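Local coordinates for protein ORF14 (Streptomyces clavuligerus, PDB 2WPX) that binds acetyl-CoA and is probably an acyltransferase built from two GNAT domains in tandem, belonging to the clavulanic acid biosynthesis pathway, at residues A178-V183 with R273-H278; G232-H237 with R294-V299; T304-A307 with M313-V316. All blocks are in the same frame, centred on the assembly; numbering follows the deposited sequence.

All three contacts lie in the C-terminal half of the chain, away from the acetyl-CoA bound in the N-terminal half, and none is a fully buried core contact. Interactions 1 and 2 are partly buried and bracket helix 280-295: residues 273-278 lead into it, residues 294-299 leave it, and their partners sit on the neighbouring strands 180-185 and 234-242, with centres about 25 Å apart. Each turns on a tyrosine hydroxyl, meeting imidazoles in interaction 1 and a carboxylate shared with an arginine in interaction 2. Interaction 3, a surface contact on strand 301-307 and the helix after it, relies on van der Waals packing alone.

Interaction 1: residues A178-V183 with R273-H278; sequences AGYSLV and REHRGH
Tyr180 reaches from the start of its strand across to His275 and His278, and nearly everything in this contact happens at the far end of its ring. The side chain leaves the backbone pointing at residues 273-278, with CG anti to the carbonyl carbon (chi1 -60°). CB, CG and the two CD atoms only carry the ring outward; across the contact they touch neither histidine. At the next level the ring divides its neighbours: Tyr180 CE1 passes His278 CD2 at 4.2 Å, while Tyr180 CE2 lies 3.6 Å from His275 ND1. CZ is about as close to that nitrogen. The tip, Tyr180 OH, forms a hydrogen bond with His275 ND1 at 2.9 Å, and either partner could supply the proton. This bond runs near the plane of both rings, although the rings stand almost perpendicular, at 87°, and meet rim to rim. His278 is approached differently. Tyr180 OH lies over one face of its imidazole, 3.6 Å from His278 CE1, and the tyrosine directs its edge at that face with the planes at 51°. One hydroxyl is thus hydrogen-bonded to one imidazole at its rim and packed on the face of another, which joins the three rings in an aromatic cluster. His242 extends the cluster, meeting both Tyr180 and His275, and His272 sets a further edge-to-face contact with His275. In the fold, strand 180-185 pairs with strand 234-242, while residues 273-278 connect strand 263-271 to helix 280-295; Tyr180 and His275 both rest on Ala249 of strand 247-256, and His275 also touches Leu280 of the helix.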
loop_
_atom_site.group_PDB
_atom_site.type_symbol
_atom_site.label_atom_id
_atom_site.label_comp_id
_atom_site.label_asym_id
_atom_site.label_seq_id
_atom_site.Cartn_x
_atom_site.Cartn_y
_atom_site.Cartn_z
ATOM N N ALA A 178 9.157 -20.271 -25.206
ATOM C CA ALA A 178 9.843 -21.550 -25.136
ATOM C C ALA A 178 10.861 -21.473 -24.031
ATOM O O ALA A 178 11.501 -20.445 -23.833
ATOM C CB ALA A 178 10.514 -21.857 -26.465
ATOM N N GLY A 179 11.002 -22.554 -23.288
ATOM C CA GLY A 179 11.894 -22.556 -22.134
ATOM C C GLY A 179 11.193 -22.206 -20.832
ATOM O O GLY A 179 11.783 -22.397 -19.738
ATOM N N TYR A 180 9.960 -21.682 -20.911
ATOM C CA TYR A 180 9.270 -21.236 -19.659
ATOM C C TYR A 180 8.007 -22.002 -19.279
ATOM O O TYR A 180 7.386 -22.592 -20.120
ATOM C CB TYR A 180 8.972 -19.734 -19.690
ATOM C CG TYR A 180 10.236 -18.918 -19.826
ATOM C CD1 TYR A 180 10.792 -18.660 -21.088
ATOM C CD2 TYR A 180 10.900 -18.441 -18.690
ATOM C CE1 TYR A 180 11.964 -17.934 -21.214
ATOM C CE2 TYR A 180 12.067 -17.735 -18.799
ATOM C CZ TYR A 180 12.597 -17.478 -20.067
ATOM O OH TYR A 180 13.750 -16.739 -20.167
ATOM N N SER A 181 7.631 -22.009 -18.005
ATOM C CA SER A 181 6.253 -22.400 -17.706
ATOM C C SER A 181 5.615 -21.558 -16.630
ATOM O O SER A 181 6.278 -21.078 -15.712
ATOM C CB SER A 181 6.145 -23.876 -17.387
ATOM O OG SER A 181 7.179 -24.196 -16.524
ATOM N N LEU A 182 4.306 -21.390 -16.750
ATOM C CA LEU A 182 3.533 -20.600 -15.805
ATOM C C LEU A 182 3.183 -21.439 -14.608
ATOM O O LEU A 182 2.737 -22.560 -14.779
ATOM C CB LEU A 182 2.245 -20.210 -16.482
ATOM C CG LEU A 182 2.599 -19.083 -17.430
ATOM C CD1 LEU A 182 1.304 -18.459 -17.872
ATOM C CD2 LEU A 182 3.431 -18.027 -16.687
ATOM N N VAL A 183 3.386 -20.909 -13.407
ATOM C CA VAL A 183 2.797 -21.513 -12.178
ATOM C C VAL A 183 1.910 -20.475 -11.421
ATOM O O VAL A 183 2.130 -19.238 -11.520
ATOM C CB VAL A 183 3.926 -22.086 -11.243
ATOM C CG1 VAL A 183 4.758 -20.937 -10.632
ATOM C CG2 VAL A 183 3.375 -22.977 -10.125
ATOM N N ARG A 273 16.560 -10.378 -13.608
ATOM C CA ARG A 273 17.468 -9.655 -14.501
ATOM C C ARG A 273 17.993 -10.489 -15.691
ATOM O O ARG A 273 18.151 -9.937 -16.783
ATOM C CB ARG A 273 18.656 -8.989 -13.741
ATOM C CG ARG A 273 19.715 -9.982 -13.207
ATOM C CD ARG A 273 21.004 -9.292 -12.758
ATOM N NE ARG A 273 21.758 -10.174 -11.864
ATOM C CZ ARG A 273 23.039 -10.028 -11.526
ATOM N NH1 ARG A 273 23.762 -9.028 -12.009
ATOM N NH2 ARG A 273 23.615 -10.905 -10.701
ATOM N N GLU A 274 18.281 -11.779 -15.490
ATOM C CA GLU A 274 18.662 -12.668 -16.619
ATOM C C GLU A 274 17.483 -13.131 -17.492
ATOM O O GLU A 274 17.663 -13.973 -18.358
ATOM C CB GLU A 274 19.434 -13.913 -16.137
ATOM C CG GLU A 274 20.472 -13.644 -15.064
ATOM C CD GLU A 274 21.246 -14.878 -14.738
ATOM O OE1 GLU A 274 21.250 -15.289 -13.582
ATOM O OE2 GLU A 274 21.841 -15.480 -15.648
ATOM N N HIS A 275 16.281 -12.610 -17.260
ATOM C CA HIS A 275 15.150 -13.025 -18.069
ATOM C C HIS A 275 14.319 -11.873 -18.630
ATOM O O HIS A 275 13.106 -12.007 -18.839
ATOM C CB HIS A 275 14.303 -14.027 -17.291
ATOM C CG HIS A 275 15.078 -15.249 -16.905
ATOM N ND1 HIS A 275 15.161 -16.364 -17.712
ATOM C CD2 HIS A 275 15.850 -15.508 -15.825
ATOM C CE1 HIS A 275 15.947 -17.263 -17.141
ATOM N NE2 HIS A 275 16.372 -16.772 -15.989
ATOM N N ARG A 276 14.984 -10.745 -18.857
ATOM C CA ARG A 276 14.313 -9.622 -19.461
ATOM C C ARG A 276 14.249 -10.026 -20.930
ATOM O O ARG A 276 14.925 -10.993 -21.346
ATOM C CB ARG A 276 15.145 -8.327 -19.329
ATOM C CG ARG A 276 15.498 -7.837 -17.885
ATOM C CD ARG A 276 14.235 -7.679 -16.990
ATOM N NE ARG A 276 13.248 -6.742 -17.551
ATOM C CZ ARG A 276 13.244 -5.441 -17.287
ATOM N NH1 ARG A 276 14.164 -4.938 -16.479
ATOM N NH2 ARG A 276 12.336 -4.644 -17.822
ATOM N N GLY A 277 13.432 -9.308 -21.692
ATOM C CA GLY A 277 13.426 -9.430 -23.135
ATOM C C GLY A 277 12.524 -10.506 -23.684
ATOM O O GLY A 277 12.506 -10.739 -24.876
ATOM N N HIS A 278 11.770 -11.156 -22.810
ATOM C CA HIS A 278 10.801 -12.168 -23.236
ATOM C C HIS A 278 9.360 -11.759 -22.952
ATOM O O HIS A 278 8.443 -12.584 -23.034
ATOM C CB HIS A 278 11.097 -13.480 -22.527
ATOM C CG HIS A 278 12.490 -13.983 -22.766
ATOM N ND1 HIS A 278 13.565 -13.609 -21.988
ATOM C CD2 HIS A 278 12.988 -14.786 -23.736
ATOM C CE1 HIS A 278 14.668 -14.153 -22.474
ATOM N NE2 HIS A 278 14.339 -14.878 -23.526
#

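Interaction 2: residues G232-H237 with R294-V299; sequences GRRAYH and RHEPEV
Glu296 holds two partners from strand 234-242 with one carboxylate, Arg234 through a salt bridge and Tyr236 through a hydrogen bond. The ionic part is led by Arg234 NH2, which donates to Glu296 OE1 at 3.0 Å with an N-H...O angle of 161°. The oxygen lies close to the guanidinium plane, whereas the nitrogen comes in from well above the carboxylate plane; the two flat groups are turned 71° apart and do not meet as a coplanar pair. Two weak bonds to the other oxygen supplement it, from Arg234 NE at 3.4 Å and from Arg234 NH2 at 3.3 Å to Glu296 OE2. Bends at chi2 and chi3 of the arginine bring this edge of the guanidinium round to the acid.

The hydrogen bond from the phenol is shorter: Tyr236 OH donates to Glu296 OE2 at 2.7 Å, also from above the carboxylate plane. Van der Waals packing falls to His295, whose CB lies 3.5 Å from Tyr236 OH and borders the phenol at CE2 too. The imidazole and phenol rings are oblique to each other, with centroids 5.9 Å apart. Tyr291, one turn earlier in helix 280-295, meets both rings, edge-to-face in the case of Tyr236.

A type I turn from Glu296 to Val299 follows, closed by Val299 N bonded to Glu296 O. The donors of Arg234 and Tyr236 that cross the contact converge on one carboxylate, which probably favours its charged form, and the phenol is fixed at its tip while the acid joins residues 294-299 to two residues of the strand.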
loop_
_atom_site.group_PDB
_atom_site.type_symbol
_atom_site.label_atom_id
_atom_site.label_comp_id
_atom_site.label_asym_id
_atom_site.label_seq_id
_atom_site.Cartn_x
_atom_site.Cartn_y
_atom_site.Cartn_z
ATOM N N GLY A 232 -7.946 -10.372 6.708
ATOM C CA GLY A 232 -8.997 -10.897 5.827
ATOM C C GLY A 232 -8.675 -10.723 4.343
ATOM O O GLY A 232 -9.572 -10.788 3.496
ATOM N N ARG A 233 -7.399 -10.436 4.048
ATOM C CA ARG A 233 -6.940 -10.275 2.678
ATOM C C ARG A 233 -6.549 -11.626 2.076
ATOM O O ARG A 233 -5.869 -12.435 2.716
ATOM C CB ARG A 233 -5.721 -9.340 2.624
ATOM C CG ARG A 233 -6.109 -7.894 2.776
ATOM C CD ARG A 233 -4.925 -7.017 2.889
ATOM N NE ARG A 233 -5.340 -5.615 2.927
ATOM C CZ ARG A 233 -5.445 -4.877 1.827
ATOM N NH1 ARG A 233 -5.185 -5.420 0.641
ATOM N NH2 ARG A 233 -5.812 -3.620 1.900
ATOM N N ARG A 234 -6.937 -11.806 0.823
ATOM C CA ARG A 234 -6.673 -12.978 0.038
ATOM C C ARG A 234 -5.688 -12.571 -1.078
ATOM O O ARG A 234 -5.755 -11.439 -1.577
ATOM C CB ARG A 234 -7.987 -13.239 -0.680
ATOM C CG ARG A 234 -8.419 -14.565 -0.795
ATOM C CD ARG A 234 -9.936 -14.591 -0.601
ATOM N NE ARG A 234 -10.851 -13.902 -1.522
ATOM C CZ ARG A 234 -11.857 -13.096 -1.108
ATOM N NH1 ARG A 234 -12.004 -12.782 0.186
ATOM N NH2 ARG A 234 -12.718 -12.574 -1.966
ATOM N N ALA A 235 -4.856 -13.492 -1.577
ATOM C CA ALA A 235 -3.922 -13.093 -2.635
ATOM C C ALA A 235 -3.859 -14.089 -3.788
ATOM O O ALA A 235 -4.268 -15.244 -3.640
ATOM C CB ALA A 235 -2.525 -12.815 -2.050
ATOM N N TYR A 236 -3.397 -13.621 -4.948
ATOM C CA TYR A 236 -3.360 -14.472 -6.140
ATOM C C TYR A 236 -2.000 -14.299 -6.823
ATOM O O TYR A 236 -1.575 -13.151 -7.097
ATOM C CB TYR A 236 -4.497 -14.125 -7.113
ATOM C CG TYR A 236 -5.873 -14.421 -6.607
ATOM C CD1 TYR A 236 -6.561 -13.503 -5.767
ATOM C CD2 TYR A 236 -6.518 -15.604 -6.949
ATOM C CE1 TYR A 236 -7.829 -13.766 -5.307
ATOM C CE2 TYR A 236 -7.803 -15.864 -6.476
ATOM C CZ TYR A 236 -8.424 -14.949 -5.660
ATOM O OH TYR A 236 -9.663 -15.188 -5.212
ATOM N N HIS A 237 -1.303 -15.415 -7.066
ATOM C CA HIS A 237 0.064 -15.366 -7.609
ATOM C C HIS A 237 0.218 -16.170 -8.900
ATOM O O HIS A 237 -0.333 -17.246 -9.029
ATOM C CB HIS A 237 1.072 -15.896 -6.605
ATOM C CG HIS A 237 1.044 -15.175 -5.301
ATOM N ND1 HIS A 237 0.159 -15.501 -4.293
ATOM C CD2 HIS A 237 1.772 -14.125 -4.839
ATOM C CE1 HIS A 237 0.362 -14.701 -3.259
ATOM N NE2 HIS A 237 1.347 -13.869 -3.559
ATOM N N ARG A 294 -11.424 -15.324 -12.486
ATOM C CA ARG A 294 -12.197 -16.529 -12.500
ATOM C C ARG A 294 -12.547 -16.959 -11.078
ATOM O O ARG A 294 -13.414 -17.788 -10.881
ATOM C CB ARG A 294 -11.561 -17.634 -13.372
ATOM C CG ARG A 294 -10.409 -18.378 -12.748
ATOM C CD ARG A 294 -10.328 -19.857 -13.245
ATOM N NE ARG A 294 -10.099 -19.936 -14.684
ATOM C CZ ARG A 294 -9.054 -19.389 -15.297
ATOM N NH1 ARG A 294 -8.137 -18.715 -14.598
ATOM N NH2 ARG A 294 -8.935 -19.507 -16.613
ATOM N N HIS A 295 -11.922 -16.335 -10.089
ATOM C CA HIS A 295 -12.290 -16.546 -8.685
ATOM C C HIS A 295 -13.041 -15.343 -8.025
ATOM O O HIS A 295 -13.682 -15.485 -6.992
ATOM C CB HIS A 295 -11.025 -16.888 -7.909
ATOM C CG HIS A 295 -10.408 -18.171 -8.356
ATOM N ND1 HIS A 295 -10.778 -19.393 -7.828
ATOM C CD2 HIS A 295 -9.481 -18.433 -9.311
ATOM C CE1 HIS A 295 -10.093 -20.350 -8.433
ATOM N NE2 HIS A 295 -9.298 -19.793 -9.333
ATOM N N GLU A 296 -12.914 -14.166 -8.640
ATOM C CA GLU A 296 -13.470 -12.923 -8.165
ATOM C C GLU A 296 -14.132 -12.290 -9.399
ATOM O O GLU A 296 -13.655 -11.296 -9.925
ATOM C CB GLU A 296 -12.319 -12.038 -7.686
ATOM C CG GLU A 296 -12.318 -11.577 -6.211
ATOM C CD GLU A 296 -12.127 -12.681 -5.228
ATOM O OE1 GLU A 296 -13.122 -13.300 -4.895
ATOM O OE2 GLU A 296 -11.029 -12.938 -4.738
ATOM N N PRO A 297 -15.237 -12.901 -9.893
ATOM C CA PRO A 297 -15.969 -12.359 -11.045
ATOM C C PRO A 297 -16.399 -10.899 -10.914
ATOM O O PRO A 297 -16.611 -10.263 -11.921
ATOM C CB PRO A 297 -17.227 -13.256 -11.135
ATOM C CG PRO A 297 -17.278 -14.040 -9.809
ATOM C CD PRO A 297 -15.833 -14.166 -9.402
ATOM N N GLU A 298 -16.572 -10.371 -9.709
ATOM C CA GLU A 298 -17.193 -9.070 -9.586
ATOM C C GLU A 298 -16.159 -7.989 -9.649
ATOM O O GLU A 298 -16.509 -6.827 -9.660
ATOM C CB GLU A 298 -17.951 -8.947 -8.279
ATOM C CG GLU A 298 -19.308 -9.595 -8.323
ATOM C CD GLU A 298 -19.951 -9.658 -6.960
ATOM O OE1 GLU A 298 -19.638 -10.595 -6.205
ATOM O OE2 GLU A 298 -20.791 -8.795 -6.630
ATOM N N VAL A 299 -14.881 -8.385 -9.671
ATOM C CA VAL A 299 -13.788 -7.433 -9.756
ATOM C C VAL A 299 -13.797 -6.648 -11.069
ATOM O O VAL A 299 -13.969 -7.181 -12.161
ATOM C CB VAL A 299 -12.396 -8.100 -9.537
ATOM C CG1 VAL A 299 -11.347 -7.142 -9.914
ATOM C CG2 VAL A 299 -12.223 -8.508 -8.092
#

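Interaction 3: residues T304-A307 with M313-V316; sequences TANA and MIAV
A strand-to-helix connection of the second GNAT region brings Asn306, near the end of strand 301-307, against Met313 and Ile314 in helix 311-319. Three residues separate the two elements, and the backbones come nearest at Asn306 and Ile314, whose CA atoms are 6.9 Å apart. The packing is van der Waals. Asn306 CB meets Ile314 CG1 at 3.9 Å, and the two side chains run alongside each other in opposite directions, so that the isoleucine methylene also passes the amide carbon and OD1 of the asparagine. The other amide atom belongs to a different neighbour: Asn306 ND2 rests on Met313 CB at 3.8 Å, with the side chains crossing at about a right angle. Beyond CB the methionine chain folds back toward its own CA (chi2 -19°), and its thioether leads away from the strand. Ile314 starts out lateral to the strand, but its longer branch turns back: CG1 is anti to the carbonyl carbon (chi1 -73°), and Ile314 CD1, extended beyond it, ends 3.8 Å from Ala307 O.

The amide oxygen of Asn306 has its main partner elsewhere, accepting a hydrogen bond from Gln159 NE2, with a weak second one from Asn317 ND2 further along the same helix. That oxygen is thus held mainly from strand 149-162 and only weakly from the helix, while CB and ND2 pack on Ile314 and Met313. Strand 149-162 also pairs with residues 304 and 306 through the backbone, Thr304 to Gln159 and Asn306 to Thr157, and helix 311-319 in turn packs Met313 and Val316 on Lys285 of helix 280-295.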
loop_
_atom_site.group_PDB
_atom_site.type_symbol
_atom_site.label_atom_id
_atom_site.label_comp_id
_atom_site.label_asym_id
_atom_site.label_seq_id
_atom_site.Cartn_x
_atom_site.Cartn_y
_atom_site.Cartn_z
ATOM N N THR A 304 -2.938 -0.071 -8.851
ATOM C CA THR A 304 -1.558 -0.422 -8.666
ATOM C C THR A 304 -0.717 0.869 -8.530
ATOM O O THR A 304 -1.268 1.977 -8.716
ATOM C CB THR A 304 -1.055 -1.265 -9.885
ATOM O OG1 THR A 304 0.107 -2.035 -9.521
ATOM C CG2 THR A 304 -0.775 -0.357 -11.106
ATOM N N ALA A 305 0.583 0.733 -8.216
ATOM C CA ALA A 305 1.461 1.897 -8.096
ATOM C C ALA A 305 2.881 1.535 -8.433
ATOM O O ALA A 305 3.408 0.544 -7.933
ATOM C CB ALA A 305 1.437 2.485 -6.648
ATOM N N ASN A 306 3.498 2.382 -9.246
ATOM C CA ASN A 306 4.911 2.280 -9.591
ATOM C C ASN A 306 5.661 3.510 -9.195
ATOM O O ASN A 306 5.130 4.626 -9.273
ATOM C CB ASN A 306 5.047 2.159 -11.084
ATOM C CG ASN A 306 4.478 0.912 -11.564
ATOM O OD1 ASN A 306 3.445 0.889 -12.240
ATOM N ND2 ASN A 306 5.128 -0.189 -11.196
ATOM N N ALA A 307 6.917 3.326 -8.823
ATOM C CA ALA A 307 7.798 4.468 -8.780
ATOM C C ALA A 307 7.812 5.097 -10.176
ATOM O O ALA A 307 7.935 4.398 -11.199
ATOM C CB ALA A 307 9.180 4.069 -8.362
ATOM N N MET A 313 7.815 -1.195 -16.292
ATOM C CA MET A 313 6.534 -1.659 -15.759
ATOM C C MET A 313 5.445 -0.646 -16.025
ATOM O O MET A 313 4.285 -1.011 -16.255
ATOM C CB MET A 313 6.563 -2.004 -14.249
ATOM C CG MET A 313 7.281 -3.307 -13.842
ATOM S SD MET A 313 7.558 -4.585 -15.138
ATOM C CE MET A 313 5.968 -5.388 -15.239
ATOM N N ILE A 314 5.777 0.638 -15.985
ATOM C CA ILE A 314 4.763 1.622 -16.410
ATOM C C ILE A 314 4.302 1.340 -17.871
ATOM O O ILE A 314 3.109 1.352 -18.212
ATOM C CB ILE A 314 5.304 3.040 -16.279
ATOM C CG1 ILE A 314 5.363 3.428 -14.773
ATOM C CG2 ILE A 314 4.419 3.977 -17.035
ATOM C CD1 ILE A 314 5.973 4.832 -14.482
ATOM N N ALA A 315 5.262 1.084 -18.745
ATOM C CA ALA A 315 4.940 0.740 -20.134
ATOM C C ALA A 315 4.080 -0.519 -20.186
ATOM O O ALA A 315 3.100 -0.598 -20.909
ATOM C CB ALA A 315 6.205 0.574 -20.908
ATOM N N VAL A 316 4.391 -1.499 -19.358
ATOM C CA VAL A 316 3.507 -2.655 -19.281
ATOM C C VAL A 316 2.110 -2.381 -18.748
ATOM O O VAL A 316 1.127 -2.912 -19.286
ATOM C CB VAL A 316 4.139 -3.774 -18.506
ATOM C CG1 VAL A 316 3.142 -4.918 -18.358
ATOM C CG2 VAL A 316 5.373 -4.265 -19.299
#